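Local coordinates for protein probable fumarate reductase Ifc3 (Shewanella frigidimarina, PDB 1QO8) that catalyses the essentially one-way reduction of fumarate to succinate in vitro, using one FAD and four covalently bound c-type hemes per subunit, at residues 123-128 with 146-151; 301-306 with 560-565; 271-276 with 285-290; 136-141 with 263-268. One frame throughout, in Å; residues are numbered along the deposited sequence.

Interaction 1: residues 123-128 with 146-151; sequences QVLVVG and NVILVD. With FAD (flavin-adenine dinucleotide), chain G.
Asp151 grips the adenosine ribose of FAD with both carboxylate oxygens: O3B donates to OD2 at 2.6 Å and O2B to OD1 at 3.0 Å. Its CG stands anti to the backbone N (chi1 -171°), and a second shell of amides fixes the carboxylate, Ala129 N on OD2 and Ala153 N on OD1. Gly128 CA comes within 3.0 Å of FAD O4B, leaving no space for a side chain, consistent with its place as the first glycine of a Rossmann-type GxGxxG pattern. Behind this site two parallel strands run in unbroken register from Val124-Val147 to Val127-Val150. Gly128 N reaches Val150 O at 2.8 Å, and the ladder continues through Val150 N to Val126 O, Val126 N to Ile148 O and Ile148 N to Val124 O, each with the donor nearly along the C=O axis. At the far end Gln123, extended beyond CG, reaches across so that OE1 accepts from Asn146 N (3.1 Å), the donor lying above the carbonyl plane. On one face Val126 CG1 crosses Leu149 CD1 at 3.7 Å; on the other, Leu125 CD2 lies obliquely against Val150 CG1. Helix 131-143 packs on the Val126 and Leu149 face; strands 303-306 and 267-268 flank the pair.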
# COMPACT_ATOMS: atom_id res chain seq x y z
N GLN A 123 13.29 5.48 29.60
CA GLN A 123 13.50 6.51 28.59
C GLN A 123 13.29 6.01 27.15
O GLN A 123 12.66 6.68 26.30
CB GLN A 123 14.93 7.00 28.87
CG GLN A 123 14.86 7.67 30.27
CD GLN A 123 16.12 8.37 30.65
OE1 GLN A 123 17.24 7.95 30.29
NE2 GLN A 123 15.87 9.47 31.35
N VAL A 124 13.83 4.80 26.87
CA VAL A 124 13.82 4.26 25.49
C VAL A 124 13.25 2.85 25.51
O VAL A 124 13.79 1.97 26.19
CB VAL A 124 15.17 4.20 24.78
CG1 VAL A 124 15.11 3.73 23.30
CG2 VAL A 124 15.85 5.61 24.71
N LEU A 125 12.11 2.68 24.85
CA LEU A 125 11.52 1.37 24.63
C LEU A 125 11.92 0.88 23.21
O LEU A 125 11.57 1.56 22.23
CB LEU A 125 10.01 1.45 24.55
CG LEU A 125 9.11 0.34 24.93
CD1 LEU A 125 7.88 0.33 24.04
CD2 LEU A 125 9.68 -1.07 25.19
N VAL A 126 12.55 -0.31 23.18
CA VAL A 126 12.98 -0.84 21.87
C VAL A 126 12.10 -2.06 21.61
O VAL A 126 12.05 -2.94 22.51
CB VAL A 126 14.44 -1.28 21.82
CG1 VAL A 126 14.79 -1.85 20.37
CG2 VAL A 126 15.36 -0.09 22.06
N VAL A 127 11.30 -1.98 20.54
CA VAL A 127 10.38 -3.07 20.26
C VAL A 127 11.00 -4.02 19.19
O VAL A 127 11.11 -3.60 18.05
CB VAL A 127 9.07 -2.48 19.70
CG1 VAL A 127 8.01 -3.51 19.45
CG2 VAL A 127 8.63 -1.31 20.61
N GLY A 128 11.46 -5.20 19.64
CA GLY A 128 12.00 -6.17 18.66
C GLY A 128 13.48 -6.33 18.95
O GLY A 128 14.28 -5.42 18.88
N ASN A 146 18.18 5.05 29.97
CA ASN A 146 17.64 3.76 30.36
C ASN A 146 16.80 3.17 29.23
O ASN A 146 16.12 3.90 28.47
CB ASN A 146 16.76 3.96 31.62
CG ASN A 146 17.55 4.55 32.78
OD1 ASN A 146 18.60 4.10 33.20
ND2 ASN A 146 17.03 5.63 33.34
N VAL A 147 16.76 1.85 29.13
CA VAL A 147 16.21 1.15 27.96
C VAL A 147 15.43 -0.07 28.43
O VAL A 147 15.90 -0.80 29.29
CB VAL A 147 17.35 0.65 27.05
CG1 VAL A 147 16.90 -0.33 25.95
CG2 VAL A 147 18.02 1.82 26.36
N ILE A 148 14.25 -0.30 27.87
CA ILE A 148 13.62 -1.61 27.97
C ILE A 148 13.68 -2.22 26.55
O ILE A 148 13.49 -1.43 25.64
CB ILE A 148 12.18 -1.52 28.50
CG1 ILE A 148 12.26 -1.06 30.01
CG2 ILE A 148 11.41 -2.81 28.39
CD1 ILE A 148 10.86 -0.83 30.57
N LEU A 149 13.97 -3.51 26.44
CA LEU A 149 14.08 -4.13 25.10
C LEU A 149 12.99 -5.18 25.15
O LEU A 149 13.19 -5.97 26.10
CB LEU A 149 15.43 -4.82 24.85
CG LEU A 149 15.56 -5.74 23.62
CD1 LEU A 149 15.09 -5.00 22.34
CD2 LEU A 149 17.03 -6.17 23.42
N VAL A 150 12.01 -5.22 24.27
CA VAL A 150 11.00 -6.27 24.37
C VAL A 150 10.94 -7.14 23.10
O VAL A 150 11.16 -6.63 21.99
CB VAL A 150 9.58 -5.74 24.62
CG1 VAL A 150 9.47 -4.92 25.93
CG2 VAL A 150 9.11 -4.78 23.51
N ASP A 151 10.58 -8.45 23.24
CA ASP A 151 10.42 -9.19 21.99
C ASP A 151 9.23 -10.09 22.17
O ASP A 151 9.17 -10.69 23.23
CB ASP A 151 11.68 -10.03 21.64
CG ASP A 151 11.57 -10.60 20.22
OD1 ASP A 151 10.78 -11.51 19.98
OD2 ASP A 151 12.35 -10.08 19.37
PA FAD G . 14.31 -9.18 12.65
O1A FAD G . 15.66 -9.79 12.78
O2A FAD G . 13.27 -9.88 12.12
O5B FAD G . 13.83 -9.15 14.15
C5B FAD G . 12.60 -8.44 14.59
C4B FAD G . 12.34 -8.84 16.13
O4B FAD G . 11.08 -8.07 16.47
C3B FAD G . 11.90 -10.33 16.27
O3B FAD G . 12.63 -11.18 17.03
C2B FAD G . 10.33 -10.28 16.41
O2B FAD G . 9.75 -11.34 17.21
C1B FAD G . 10.21 -9.03 17.20
N9A FAD G . 8.89 -8.39 17.08
C8A FAD G . 8.08 -8.31 15.98
N7A FAD G . 6.92 -7.78 16.26
C5A FAD G . 6.96 -7.47 17.61
C6A FAD G . 5.96 -6.95 18.55
N6A FAD G . 4.76 -6.59 18.20
N1A FAD G . 6.42 -6.78 19.81
C2A FAD G . 7.65 -7.23 20.24
N3A FAD G . 8.62 -7.74 19.45
C4A FAD G . 8.18 -7.86 18.17
N1 FAD G . 20.10 -9.91 4.53
C2 FAD G . 21.36 -9.59 4.36
O2 FAD G . 21.82 -8.51 4.18
N3 FAD G . 22.41 -10.56 4.38
C4 FAD G . 22.00 -11.87 4.60
O4 FAD G . 22.82 -12.75 4.58
C4X FAD G . 20.58 -12.21 4.72
N5 FAD G . 20.21 -13.49 4.87
C5X FAD G . 18.91 -13.81 5.07
C6 FAD G . 18.58 -15.16 5.23
C7 FAD G . 17.27 -15.52 5.44
C7M FAD G . 16.84 -16.94 5.62
C8 FAD G . 16.28 -14.48 5.52
C8M FAD G . 14.86 -14.85 5.82
C9 FAD G . 16.60 -13.15 5.39
C9A FAD G . 17.90 -12.77 5.16
N10 FAD G . 18.34 -11.45 4.98
C10 FAD G . 19.63 -11.14 4.76
C1' FAD G . 17.47 -10.31 5.42
C2' FAD G . 17.96 -9.78 6.81
O2' FAD G . 18.28 -11.03 7.50
C3' FAD G . 16.69 -9.27 7.52
O3' FAD G . 16.08 -8.21 6.77
C4' FAD G . 17.18 -8.41 8.74
O4' FAD G . 17.79 -9.40 9.62
C5' FAD G . 15.87 -7.90 9.45
O5' FAD G . 16.40 -7.43 10.85
P FAD G . 15.50 -6.71 11.86
O1P FAD G . 16.41 -6.40 13.03
O2P FAD G . 14.91 -5.68 11.12
O3P FAD G . 14.44 -7.66 12.11

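Interaction 2: residues 301-306 with 560-565; sequences AKSVVL and AKHALD
His562 leads the contact from the last turns of helix 543-563. Its CG is anti to the backbone N, which carries the ring toward the strand so that ND1 donates to Ser303 OG at 3.1 Å. The bond is bent, 139° at the hydrogen, and the hydroxyl sits 24° out of the ring plane, whereas Lys302 O lies in that plane at the ring edge. Both polar ends have further partners: Ser303 OG is hydrogen-bonded to Ala559 O, one turn back along the helix, and His562 NE2 to Asp522 OD1. The imidazole is thus held from two sides, which fixes its rotation. Ala563 follows, its methyl CB 4.0 Å from Lys302 CB, and the lysine chain runs on past the helix end, CD coming 3.3 Å from Ala563 O. Leu564 leaves the helical conformation, although its N still bonds to Ala560 O. Asp565 ends the segment with a long salt bridge, OD2 to Lys302 NZ at 3.9 Å, where both residues are exposed. The arrangement belongs to the alpha/beta architecture of the FAD-binding domain: a C-terminal helix whose last turn packs beside Lys302 and Ser303, in the segment that carries strand 303-306 of the parallel sheet.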
# COMPACT_ATOMS: atom_id res chain seq x y z
N ALA A 301 7.19 6.01 27.93
CA ALA A 301 8.57 6.10 27.46
C ALA A 301 8.63 7.42 26.69
O ALA A 301 7.62 7.71 26.04
CB ALA A 301 8.83 4.92 26.49
N LYS A 302 9.73 8.13 26.81
CA LYS A 302 9.94 9.29 26.00
C LYS A 302 10.30 8.90 24.56
O LYS A 302 9.98 9.71 23.69
CB LYS A 302 11.05 10.19 26.56
CG LYS A 302 10.59 10.90 27.85
CD LYS A 302 11.72 11.82 28.38
CE LYS A 302 11.15 13.07 29.08
NZ LYS A 302 11.92 14.32 28.77
N SER A 303 11.02 7.76 24.34
CA SER A 303 11.20 7.34 22.94
C SER A 303 10.91 5.83 22.77
O SER A 303 11.14 4.98 23.64
CB SER A 303 12.60 7.63 22.54
OG SER A 303 12.95 8.96 22.40
N VAL A 304 10.34 5.47 21.65
CA VAL A 304 9.92 4.14 21.24
C VAL A 304 10.59 3.90 19.87
O VAL A 304 10.57 4.74 18.97
CB VAL A 304 8.42 4.01 21.11
CG1 VAL A 304 8.07 2.55 20.76
CG2 VAL A 304 7.65 4.33 22.41
N VAL A 305 11.37 2.83 19.75
CA VAL A 305 12.09 2.47 18.51
C VAL A 305 11.45 1.19 17.97
O VAL A 305 11.43 0.17 18.67
CB VAL A 305 13.57 2.21 18.82
CG1 VAL A 305 14.37 1.74 17.59
CG2 VAL A 305 14.30 3.37 19.49
N LEU A 306 10.81 1.26 16.84
CA LEU A 306 10.29 0.08 16.16
C LEU A 306 11.47 -0.69 15.56
O LEU A 306 12.20 -0.06 14.79
CB LEU A 306 9.35 0.48 15.00
CG LEU A 306 8.09 1.24 15.51
CD1 LEU A 306 7.11 1.66 14.37
CD2 LEU A 306 7.36 0.45 16.57
N ALA A 560 17.87 8.10 22.31
CA ALA A 560 18.40 8.38 23.63
C ALA A 560 18.57 9.90 23.80
O ALA A 560 18.17 10.45 24.83
CB ALA A 560 19.73 7.70 23.91
N LYS A 561 19.10 10.52 22.77
CA LYS A 561 19.29 11.95 22.71
C LYS A 561 17.96 12.68 22.92
O LYS A 561 17.84 13.64 23.70
CB LYS A 561 19.99 12.36 21.40
CG LYS A 561 21.48 12.49 21.57
CD LYS A 561 22.44 12.37 20.41
CE LYS A 561 22.22 13.29 19.23
NZ LYS A 561 23.26 13.18 18.16
N HIS A 562 16.87 12.11 22.38
CA HIS A 562 15.57 12.75 22.49
C HIS A 562 14.98 12.53 23.87
O HIS A 562 14.22 13.37 24.37
CB HIS A 562 14.65 12.19 21.41
CG HIS A 562 13.24 12.69 21.47
ND1 HIS A 562 12.25 12.02 22.19
CD2 HIS A 562 12.68 13.79 20.95
CE1 HIS A 562 11.13 12.68 22.02
NE2 HIS A 562 11.37 13.75 21.27
N ALA A 563 15.31 11.40 24.51
CA ALA A 563 14.85 11.14 25.86
C ALA A 563 15.56 11.95 26.93
O ALA A 563 14.96 12.37 27.90
CB ALA A 563 15.02 9.67 26.24
N LEU A 564 16.87 12.01 26.82
CA LEU A 564 17.67 12.90 27.66
C LEU A 564 17.58 14.19 26.90
O LEU A 564 16.69 14.18 26.01
CB LEU A 564 19.12 12.45 27.53
CG LEU A 564 19.18 10.96 27.89
CD1 LEU A 564 20.49 10.33 27.47
CD2 LEU A 564 18.90 10.78 29.36
N ASP A 565 18.44 15.16 27.05
CA ASP A 565 18.27 16.23 26.03
C ASP A 565 18.72 17.53 26.65
O ASP A 565 19.74 18.17 26.36
CB ASP A 565 16.83 16.43 25.57
CG ASP A 565 15.66 16.86 26.43
OD1 ASP A 565 15.87 17.95 27.00
OD2 ASP A 565 14.59 16.25 26.62

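Interaction 3: residues 271-276 with 285-290; sequences SRVVKL and VGAVVH. With FAD (flavin-adenine dinucleotide), chain G.
Backbone hydrogen bonds pair the strands antiparallel, with a one-residue slip midway. Arg272 and His290 bond in both directions, and His290 N to Arg272 O is the shorter at 2.7 Å. Val274 N meets Val288 O almost perfectly straight (179°) and nearly along the C=O axis. Val288 N then turns to Lys275 O at 3.0 Å, so that Val274 and Lys275 together face Val288: a classic beta bulge, with the irregular backbone at Val274 (psi -10°). Apolar contacts follow this kink. Val274 CG2, in the crowded position between backbone N and carbonyl carbon, is pressed to 3.1 Å from Val288 O and also touches Val288 CG1. On the other face Val273 CG1 meets the methyl CB of Ala287 at 4.0 Å. Separately, Ser271 CB packs on Val289 CG1. A third group of contacts reads the adenine. Val273 N donates to FAD N1A (3.0 Å) and Val273 O accepts from FAD N6A (2.8 Å), so one backbone unit matches the Watson-Crick edge of the base. Arg272 CG lies beside N6A, and its extended side chain (CG anti to the backbone N) carries the guanidinium to salt bridges with Asp102 and Asp339, the latter itself an FAD-binding residue. The result is a bulged beta hairpin whose outer strand supplies the backbone part of the adenine site.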
# COMPACT_ATOMS: atom_id res chain seq x y z
N SER A 271 6.65 -10.90 25.09
CA SER A 271 6.05 -9.59 25.30
C SER A 271 5.81 -8.92 23.93
O SER A 271 6.72 -8.34 23.32
CB SER A 271 7.11 -8.74 26.06
OG SER A 271 7.29 -9.48 27.27
N ARG A 272 4.58 -9.04 23.46
CA ARG A 272 4.16 -8.43 22.22
C ARG A 272 3.56 -7.02 22.39
O ARG A 272 2.53 -6.78 23.10
CB ARG A 272 3.11 -9.34 21.55
CG ARG A 272 2.69 -8.73 20.22
CD ARG A 272 1.76 -9.77 19.58
NE ARG A 272 1.65 -9.47 18.18
CZ ARG A 272 0.69 -9.98 17.40
NH1 ARG A 272 -0.21 -10.82 17.88
NH2 ARG A 272 0.67 -9.61 16.11
N VAL A 273 4.22 -6.11 21.68
CA VAL A 273 3.73 -4.74 21.65
C VAL A 273 2.53 -4.74 20.66
O VAL A 273 2.66 -5.33 19.58
CB VAL A 273 4.79 -3.74 21.19
CG1 VAL A 273 4.08 -2.39 20.92
CG2 VAL A 273 5.90 -3.57 22.22
N VAL A 274 1.42 -4.18 21.14
CA VAL A 274 0.17 -4.19 20.38
C VAL A 274 -0.43 -2.84 20.03
O VAL A 274 -1.32 -2.67 19.21
CB VAL A 274 -0.86 -5.02 21.13
CG1 VAL A 274 -0.59 -6.50 21.15
CG2 VAL A 274 -1.04 -4.52 22.61
N LYS A 275 0.08 -1.72 20.58
CA LYS A 275 -0.39 -0.41 20.27
C LYS A 275 0.63 0.64 20.65
O LYS A 275 1.33 0.43 21.63
CB LYS A 275 -1.69 -0.17 21.11
CG LYS A 275 -2.42 1.03 20.49
CD LYS A 275 -3.75 1.30 21.17
CE LYS A 275 -4.63 1.96 20.09
NZ LYS A 275 -4.84 3.41 20.41
N LEU A 276 0.84 1.67 19.89
CA LEU A 276 1.67 2.79 20.32
C LEU A 276 0.68 3.81 20.94
O LEU A 276 -0.41 4.03 20.39
CB LEU A 276 2.39 3.43 19.14
CG LEU A 276 3.32 2.51 18.30
CD1 LEU A 276 3.61 3.11 16.93
CD2 LEU A 276 4.63 2.23 19.03
N VAL A 285 4.03 8.31 23.43
CA VAL A 285 4.49 8.32 24.82
C VAL A 285 4.50 6.93 25.43
O VAL A 285 4.68 6.90 26.66
CB VAL A 285 3.59 9.20 25.73
CG1 VAL A 285 3.76 10.68 25.37
CG2 VAL A 285 2.13 8.79 25.69
N GLY A 286 4.48 5.84 24.68
CA GLY A 286 4.77 4.52 25.33
C GLY A 286 3.93 3.54 24.49
O GLY A 286 3.65 3.89 23.34
N ALA A 287 3.54 2.39 25.03
CA ALA A 287 3.02 1.37 24.11
C ALA A 287 2.38 0.34 25.01
O ALA A 287 2.86 0.23 26.14
CB ALA A 287 4.27 0.74 23.42
N VAL A 288 1.33 -0.31 24.57
CA VAL A 288 0.74 -1.40 25.29
C VAL A 288 1.38 -2.70 24.83
O VAL A 288 1.48 -3.02 23.61
CB VAL A 288 -0.77 -1.47 25.01
CG1 VAL A 288 -1.42 -2.56 25.86
CG2 VAL A 288 -1.45 -0.10 25.29
N VAL A 289 1.84 -3.42 25.83
CA VAL A 289 2.44 -4.72 25.81
C VAL A 289 1.43 -5.79 26.28
O VAL A 289 0.74 -5.66 27.29
CB VAL A 289 3.64 -4.82 26.77
CG1 VAL A 289 4.29 -6.21 26.66
CG2 VAL A 289 4.64 -3.76 26.49
N HIS A 290 1.27 -6.82 25.46
CA HIS A 290 0.67 -8.06 25.90
C HIS A 290 1.75 -9.08 26.25
O HIS A 290 2.41 -9.60 25.35
CB HIS A 290 -0.29 -8.56 24.83
CG HIS A 290 -0.92 -9.84 25.25
ND1 HIS A 290 -1.50 -10.64 24.34
CD2 HIS A 290 -1.06 -10.47 26.44
CE1 HIS A 290 -1.99 -11.73 24.91
NE2 HIS A 290 -1.75 -11.63 26.19
PA FAD G . 14.31 -9.18 12.65
O1A FAD G . 15.66 -9.79 12.78
O2A FAD G . 13.27 -9.88 12.12
O5B FAD G . 13.83 -9.15 14.15
C5B FAD G . 12.60 -8.44 14.59
C4B FAD G . 12.34 -8.84 16.13
O4B FAD G . 11.08 -8.07 16.47
C3B FAD G . 11.90 -10.33 16.27
O3B FAD G . 12.63 -11.18 17.03
C2B FAD G . 10.33 -10.28 16.41
O2B FAD G . 9.75 -11.34 17.21
C1B FAD G . 10.21 -9.03 17.20
N9A FAD G . 8.89 -8.39 17.08
C8A FAD G . 8.08 -8.31 15.98
N7A FAD G . 6.92 -7.78 16.26
C5A FAD G . 6.96 -7.47 17.61
C6A FAD G . 5.96 -6.95 18.55
N6A FAD G . 4.76 -6.59 18.20
N1A FAD G . 6.42 -6.78 19.81
C2A FAD G . 7.65 -7.23 20.24
N3A FAD G . 8.62 -7.74 19.45
C4A FAD G . 8.18 -7.86 18.17
N1 FAD G . 20.10 -9.91 4.53
C2 FAD G . 21.36 -9.59 4.36
O2 FAD G . 21.82 -8.51 4.18
N3 FAD G . 22.41 -10.56 4.38
C4 FAD G . 22.00 -11.87 4.60
O4 FAD G . 22.82 -12.75 4.58
C4X FAD G . 20.58 -12.21 4.72
N5 FAD G . 20.21 -13.49 4.87
C5X FAD G . 18.91 -13.81 5.07
C6 FAD G . 18.58 -15.16 5.23
C7 FAD G . 17.27 -15.52 5.44
C7M FAD G . 16.84 -16.94 5.62
C8 FAD G . 16.28 -14.48 5.52
C8M FAD G . 14.86 -14.85 5.82
C9 FAD G . 16.60 -13.15 5.39
C9A FAD G . 17.90 -12.77 5.16
N10 FAD G . 18.34 -11.45 4.98
C10 FAD G . 19.63 -11.14 4.76
C1' FAD G . 17.47 -10.31 5.42
C2' FAD G . 17.96 -9.78 6.81
O2' FAD G . 18.28 -11.03 7.50
C3' FAD G . 16.69 -9.27 7.52
O3' FAD G . 16.08 -8.21 6.77
C4' FAD G . 17.18 -8.41 8.74
O4' FAD G . 17.79 -9.40 9.62
C5' FAD G . 15.87 -7.90 9.45
O5' FAD G . 16.40 -7.43 10.85
P FAD G . 15.50 -6.71 11.86
O1P FAD G . 16.41 -6.40 13.03
O2P FAD G . 14.91 -5.68 11.12
O3P FAD G . 14.44 -7.66 12.11

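Interaction 4: residues 136-141 with 263-268; sequences ASLAAK and QGIDTR
Ile265 lays its CD1 methyl over the backbone of helix 131-143, 3.5 Å from Ser137 O and 3.9 Å from Ser137 CB. With CG1 anti to the carbonyl carbon and the chain extended to CD1, the buried side chain reaches the helix between Ser137 and Lys141. Lys141 comes to it tip to tip: its CE stands only 3.5 Å from Ile265 CG1, closer than ordinary carbon packing. Bends at chi2, chi3 and chi4 turn the lysine chain so that NZ reaches Gln263 O at 2.8 Å, in the carbonyl plane and at a C=O...N angle of 155°. The ammonium thus meets the chain just where it leaves helix 248-262. This helix-to-turn contact lies within the Rossmann-type FAD-binding domain, where helix 131-143 links parallel strands 124-127 and 147-150, and the segment 263-268 leads into edge strand 267-268 of the same sheet. Leu138, next to Ser137 in the helix, adds an apolar touch, its CD2 3.7 Å from Gln263 CG with the two chains crossing at about a right angle. Gly264 continues the turn at positive phi (72°), its carbonyl carbon near Lys141 NZ. Ser137 OG keeps to its own helix, bonded to Gly133 O, while Leu256 and Ala259 of helix 248-262 pack on Leu138.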
# COMPACT_ATOMS: atom_id res chain seq x y z
N ALA A 136 20.00 -0.85 18.36
CA ALA A 136 19.37 0.33 18.91
C ALA A 136 19.50 0.32 20.45
O ALA A 136 19.88 1.33 21.05
CB ALA A 136 17.88 0.40 18.43
N SER A 137 19.14 -0.73 21.16
CA SER A 137 19.37 -0.86 22.59
C SER A 137 20.76 -0.53 23.11
O SER A 137 20.87 0.19 24.13
CB SER A 137 19.08 -2.28 23.08
OG SER A 137 17.71 -2.49 22.72
N LEU A 138 21.79 -1.08 22.51
CA LEU A 138 23.17 -0.86 22.93
C LEU A 138 23.56 0.58 22.67
O LEU A 138 24.31 1.20 23.48
CB LEU A 138 24.17 -1.81 22.27
CG LEU A 138 24.13 -3.28 22.71
CD1 LEU A 138 24.52 -4.27 21.60
CD2 LEU A 138 24.99 -3.51 23.96
N ALA A 139 23.17 1.17 21.52
CA ALA A 139 23.48 2.58 21.30
C ALA A 139 22.68 3.49 22.24
O ALA A 139 23.08 4.63 22.54
CB ALA A 139 23.22 3.01 19.87
N ALA A 140 21.48 3.05 22.64
CA ALA A 140 20.72 3.97 23.51
C ALA A 140 21.37 3.94 24.91
O ALA A 140 21.45 5.00 25.53
CB ALA A 140 19.24 3.73 23.51
N LYS A 141 21.81 2.77 25.36
CA LYS A 141 22.48 2.59 26.64
C LYS A 141 23.84 3.30 26.63
O LYS A 141 24.12 4.07 27.55
CB LYS A 141 22.69 1.13 26.95
CG LYS A 141 22.86 0.61 28.36
CD LYS A 141 21.60 0.80 29.16
CE LYS A 141 21.03 -0.40 29.87
NZ LYS A 141 21.88 -0.92 30.99
N GLN A 263 25.98 -5.32 29.26
CA GLN A 263 25.68 -3.94 29.55
C GLN A 263 24.42 -3.82 30.40
O GLN A 263 23.91 -2.71 30.46
CB GLN A 263 25.35 -3.15 28.26
CG GLN A 263 26.51 -2.92 27.32
CD GLN A 263 27.44 -1.89 27.95
OE1 GLN A 263 26.96 -0.80 28.28
NE2 GLN A 263 28.68 -2.31 28.12
N GLY A 264 23.85 -4.88 30.89
CA GLY A 264 22.65 -4.94 31.68
C GLY A 264 21.31 -4.68 31.03
O GLY A 264 20.28 -4.45 31.68
N ILE A 265 21.25 -4.71 29.71
CA ILE A 265 19.98 -4.71 28.99
C ILE A 265 19.48 -6.15 28.93
O ILE A 265 20.11 -6.93 28.15
CB ILE A 265 20.20 -4.28 27.54
CG1 ILE A 265 20.94 -2.93 27.52
CG2 ILE A 265 18.85 -4.27 26.84
CD1 ILE A 265 21.47 -2.64 26.12
N ASP A 266 18.45 -6.49 29.68
CA ASP A 266 17.91 -7.83 29.48
C ASP A 266 16.75 -7.78 28.49
O ASP A 266 15.86 -6.92 28.69
CB ASP A 266 17.53 -8.44 30.83
CG ASP A 266 18.80 -8.70 31.65
OD1 ASP A 266 19.95 -8.51 31.13
OD2 ASP A 266 18.64 -9.10 32.83
N THR A 267 16.62 -8.66 27.52
CA THR A 267 15.39 -8.66 26.75
C THR A 267 14.17 -9.14 27.53
O THR A 267 14.21 -10.21 28.15
CB THR A 267 15.64 -9.45 25.46
OG1 THR A 267 14.40 -9.76 24.74
CG2 THR A 267 16.31 -10.68 25.97
N ARG A 268 13.03 -8.46 27.43
CA ARG A 268 11.80 -9.07 27.96
C ARG A 268 11.18 -9.90 26.86
O ARG A 268 10.62 -9.31 25.94
CB ARG A 268 10.86 -7.96 28.39
CG ARG A 268 9.91 -7.94 29.52
CD ARG A 268 9.35 -6.51 29.86
NE ARG A 268 10.24 -5.78 30.76
CZ ARG A 268 9.76 -4.80 31.59
NH1 ARG A 268 8.46 -4.49 31.51
NH2 ARG A 268 10.52 -4.14 32.44

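From the N terminus, interaction 1 comes first and closes a short beta-alpha-beta crossover around helix 131-143. That helix supplies the first half of interaction 4, whose second half lies far beyond strand 147-150, so interactions 1 and 4 cross along the chain; the backbone of Arg268 then pairs with that of Leu149 and Asp151. Directly afterwards interaction 3 closes a short hairpin, set against interaction 1 by Val127 and Val150 packing on Val273, with FAD touching both. Interaction 2 closes last, over 254 residues, and returns the C-terminal helix to strand 303-306, the neighbour of strand 124-127. Parallel sheet, hairpin and three helices are thereby tied together.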